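PDB 4OM9: serine protease pet from Escherichia coli, which acts as a secreted autotransporter enterotoxin of enteroaggregative strains, a serine protease that probably cleaves the host cytoskeletal protein alpha-fodrin. Local coordinates for residues Asn266-Gly272 with Gly301-Glu307. Residues are numbered along the deposited sequence; the frame is centred on the assembly and turned at random.
Sequences NTATIGG and GKISLKE
Ile-270, in the m,t rotamer, overlaps two side chains of the next rung of the right-handed parallel beta-helix characteristic of autotransporter passengers: its CD1 lies 4.1 Å from Ile-303 CG2 and its CB 4.0 Å from Leu-305 CD1. With Ala-268 these residues face the helix interior, where Leu-295 and Phe-297 of strand 294-298 continue the packing. Strands 267-271 and 301-305 run parallel, axes 4.7 Å apart at 16°, with extended backbones and Thr-267 in register with Lys-302. The ladder alternates: Lys-302 N to Asn-266 O (2.9 Å), Ala-268 N to Lys-302 O (2.8 Å), Ser-304 N to Ala-268 O (2.9 Å), Ile-270 N to Ser-304 O (2.8 Å) and Lys-306 N to Ile-270 O (3.2 Å). On the other face, Thr-269 CG2 meets Lys-306 CD at 3.5 Å, and one water bridges Thr-269 OG1 (3.1 Å) and Ser-304 OG (3.2 Å). A CB on Gly-271 would clash with Lys-306 CD. Past the strands, Gly-272 N donates to Glu-307 OE2 at 2.8 Å.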
ATOM      1  N   ASN A 266      18.166 -14.439  44.448  1.00 59.82           N
ATOM      2  CA  ASN A 266      19.156 -13.857  45.334  1.00 60.19           C
ATOM      3  C   ASN A 266      19.938 -12.776  44.608  1.00 59.69           C
ATOM      4  O   ASN A 266      19.418 -12.129  43.691  1.00 58.63           O
ATOM      5  CB  ASN A 266      20.081 -14.929  45.888  1.00 63.46           C
ATOM      6  CG  ASN A 266      19.339 -15.951  46.725  1.00 68.75           C
ATOM      7  OD1 ASN A 266      18.805 -15.621  47.785  1.00 75.07           O
ATOM      8  ND2 ASN A 266      19.295 -17.196  46.251  1.00 67.44           N
ATOM      9  N   THR A 267      21.178 -12.568  45.026  1.00 52.04           N
ATOM     10  CA  THR A 267      22.000 -11.523  44.441  1.00 52.04           C
ATOM     11  C   THR A 267      23.335 -12.096  44.043  1.00 57.10           C
ATOM     12  O   THR A 267      24.033 -12.655  44.865  1.00 60.66           O
ATOM     13  CB  THR A 267      22.242 -10.358  45.412  1.00 52.31           C
ATOM     14  OG1 THR A 267      20.993  -9.886  45.939  1.00 60.60           O
ATOM     15  CG2 THR A 267      22.961  -9.231  44.692  1.00 51.32           C
ATOM     16  N   ALA A 268      23.701 -11.958  42.783  1.00 55.24           N
ATOM     17  CA  ALA A 268      24.988 -12.445  42.339  1.00 52.97           C
ATOM     18  C   ALA A 268      25.917 -11.267  42.158  1.00 54.41           C
ATOM     19  O   ALA A 268      25.646 -10.376  41.349  1.00 50.03           O
ATOM     20  CB  ALA A 268      24.858 -13.228  41.050  1.00 55.12           C
ATOM     21  N   THR A 269      27.016 -11.271  42.907  1.00 52.24           N
ATOM     22  CA  THR A 269      27.965 -10.171  42.862  1.00 52.44           C
ATOM     23  C   THR A 269      29.164 -10.557  42.006  1.00 51.97           C
ATOM     24  O   THR A 269      29.711 -11.643  42.158  1.00 57.05           O
ATOM     25  CB  THR A 269      28.408  -9.770  44.286  1.00 59.45           C
ATOM     26  OG1 THR A 269      27.304  -9.154  44.969  1.00 53.94           O
ATOM     27  CG2 THR A 269      29.562  -8.800  44.236  1.00 57.77           C
ATOM     28  N   ILE A 270      29.562  -9.676  41.093  1.00 46.05           N
ATOM     29  CA  ILE A 270      30.565 -10.030  40.093  1.00 47.03           C
ATOM     30  C   ILE A 270      31.750  -9.087  40.068  1.00 49.20           C
ATOM     31  O   ILE A 270      31.582  -7.880  39.917  1.00 49.90           O
ATOM     32  CB  ILE A 270      29.977 -10.059  38.654  1.00 40.40           C
ATOM     33  CG1 ILE A 270      28.687 -10.872  38.602  1.00 41.47           C
ATOM     34  CG2 ILE A 270      31.003 -10.600  37.664  1.00 39.24           C
ATOM     35  CD1 ILE A 270      28.223 -11.186  37.149  1.00 37.68           C
ATOM     36  N   GLY A 271      32.947  -9.653  40.174  1.00 53.77           N
ATOM     37  CA  GLY A 271      34.171  -8.880  40.117  1.00 49.85           C
ATOM     38  C   GLY A 271      35.385  -9.733  40.439  1.00 56.70           C
ATOM     39  O   GLY A 271      35.274 -10.750  41.129  1.00 56.84           O
ATOM     40  N   GLY A 272      36.542  -9.330  39.921  1.00 45.94           N
ATOM     41  CA  GLY A 272      37.797  -9.982  40.257  1.00 49.40           C
ATOM     42  C   GLY A 272      37.878 -11.384  39.694  1.00 46.70           C
ATOM     43  O   GLY A 272      38.576 -12.243  40.230  1.00 47.82           O
ATOM     44  N   GLY A 301      16.502 -12.518  39.959  1.00 57.54           N
ATOM     45  CA  GLY A 301      17.341 -11.992  41.019  1.00 60.28           C
ATOM     46  C   GLY A 301      18.121 -10.759  40.628  1.00 53.10           C
ATOM     47  O   GLY A 301      17.847 -10.133  39.614  1.00 51.83           O
ATOM     48  N   LYS A 302      19.100 -10.401  41.445  1.00 53.05           N
ATOM     49  CA  LYS A 302      19.860  -9.192  41.194  1.00 55.94           C
ATOM     50  C   LYS A 302      21.285  -9.537  40.831  1.00 51.99           C
ATOM     51  O   LYS A 302      21.854 -10.485  41.351  1.00 56.56           O
ATOM     52  CB  LYS A 302      19.824  -8.261  42.413  1.00 56.72           C
ATOM     53  CG  LYS A 302      20.669  -6.991  42.263  1.00 61.34           C
ATOM     54  CD  LYS A 302      20.770  -6.221  43.583  1.00 64.93           C
ATOM     55  CE  LYS A 302      21.845  -5.149  43.527  1.00 65.98           C
ATOM     56  NZ  LYS A 302      21.881  -4.302  44.762  1.00 72.46           N
ATOM     57  N   ILE A 303      21.835  -8.763  39.911  1.00 38.85           N
ATOM     58  CA  ILE A 303      23.210  -8.891  39.467  1.00 41.63           C
ATOM     59  C   ILE A 303      23.928  -7.607  39.820  1.00 42.27           C
ATOM     60  O   ILE A 303      23.568  -6.547  39.317  1.00 45.89           O
ATOM     61  CB  ILE A 303      23.306  -9.133  37.936  1.00 38.59           C
ATOM     62  CG1 ILE A 303      22.754 -10.511  37.568  1.00 41.32           C
ATOM     63  CG2 ILE A 303      24.746  -8.991  37.440  1.00 38.75           C
ATOM     64  CD1 ILE A 303      22.822 -10.813  36.097  1.00 38.25           C
ATOM     65  N   SER A 304      24.933  -7.680  40.682  1.00 48.40           N
ATOM     66  CA  SER A 304      25.662  -6.473  41.048  1.00 45.68           C
ATOM     67  C   SER A 304      27.120  -6.506  40.619  1.00 47.81           C
ATOM     68  O   SER A 304      27.830  -7.463  40.899  1.00 54.52           O
ATOM     69  CB  SER A 304      25.588  -6.238  42.554  1.00 52.60           C
ATOM     70  OG  SER A 304      26.272  -5.047  42.881  1.00 54.35           O
ATOM     71  N   LEU A 305      27.566  -5.437  39.967  1.00 46.85           N
ATOM     72  CA  LEU A 305      28.945  -5.331  39.496  1.00 47.73           C
ATOM     73  C   LEU A 305      29.759  -4.395  40.402  1.00 54.26           C
ATOM     74  O   LEU A 305      29.352  -3.240  40.621  1.00 46.97           O
ATOM     75  CB  LEU A 305      28.971  -4.826  38.049  1.00 44.24           C
ATOM     76  CG  LEU A 305      28.912  -5.828  36.895  1.00 46.62           C
ATOM     77  CD1 LEU A 305      27.958  -6.963  37.196  1.00 44.27           C
ATOM     78  CD2 LEU A 305      28.538  -5.123  35.614  1.00 42.68           C
ATOM     79  N   LYS A 306      30.891  -4.894  40.922  1.00 46.02           N
ATOM     80  CA  LYS A 306      31.788  -4.102  41.771  1.00 45.11           C
ATOM     81  C   LYS A 306      32.796  -3.305  40.963  1.00 45.29           C
ATOM     82  O   LYS A 306      33.587  -2.545  41.512  1.00 50.15           O
ATOM     83  CB  LYS A 306      32.570  -4.995  42.741  1.00 46.88           C
ATOM     84  CG  LYS A 306      31.795  -6.141  43.337  1.00 55.47           C
ATOM     85  CD  LYS A 306      32.673  -7.390  43.430  1.00 56.24           C
ATOM     86  CE  LYS A 306      33.461  -7.467  44.713  1.00 63.84           C
ATOM     87  NZ  LYS A 306      34.229  -8.739  44.767  1.00 71.19           N
ATOM     88  N   GLU A 307      32.798  -3.515  39.659  1.00 43.89           N
ATOM     89  CA  GLU A 307      33.794  -2.911  38.795  1.00 45.06           C
ATOM     90  C   GLU A 307      33.333  -3.140  37.371  1.00 42.31           C
ATOM     91  O   GLU A 307      32.349  -3.838  37.142  1.00 40.95           O
ATOM     92  CB  GLU A 307      35.183  -3.534  39.030  1.00 46.26           C
ATOM     93  CG  GLU A 307      35.164  -5.060  38.965  1.00 45.55           C
ATOM     94  CD  GLU A 307      36.513  -5.715  39.262  1.00 56.93           C
ATOM     95  OE1 GLU A 307      37.298  -5.176  40.076  1.00 63.90           O
ATOM     96  OE2 GLU A 307      36.783  -6.789  38.680  1.00 53.59           O
TER
HETATM   97  O   HOH W   1      27.137  -6.115  45.752  1.00 47.68           O
HETATM   98  O   HOH W   2      32.672 -11.430  43.261  1.00 59.81           O
HETATM   99  O   HOH W   3      32.604  -6.241  37.331  1.00 59.81           O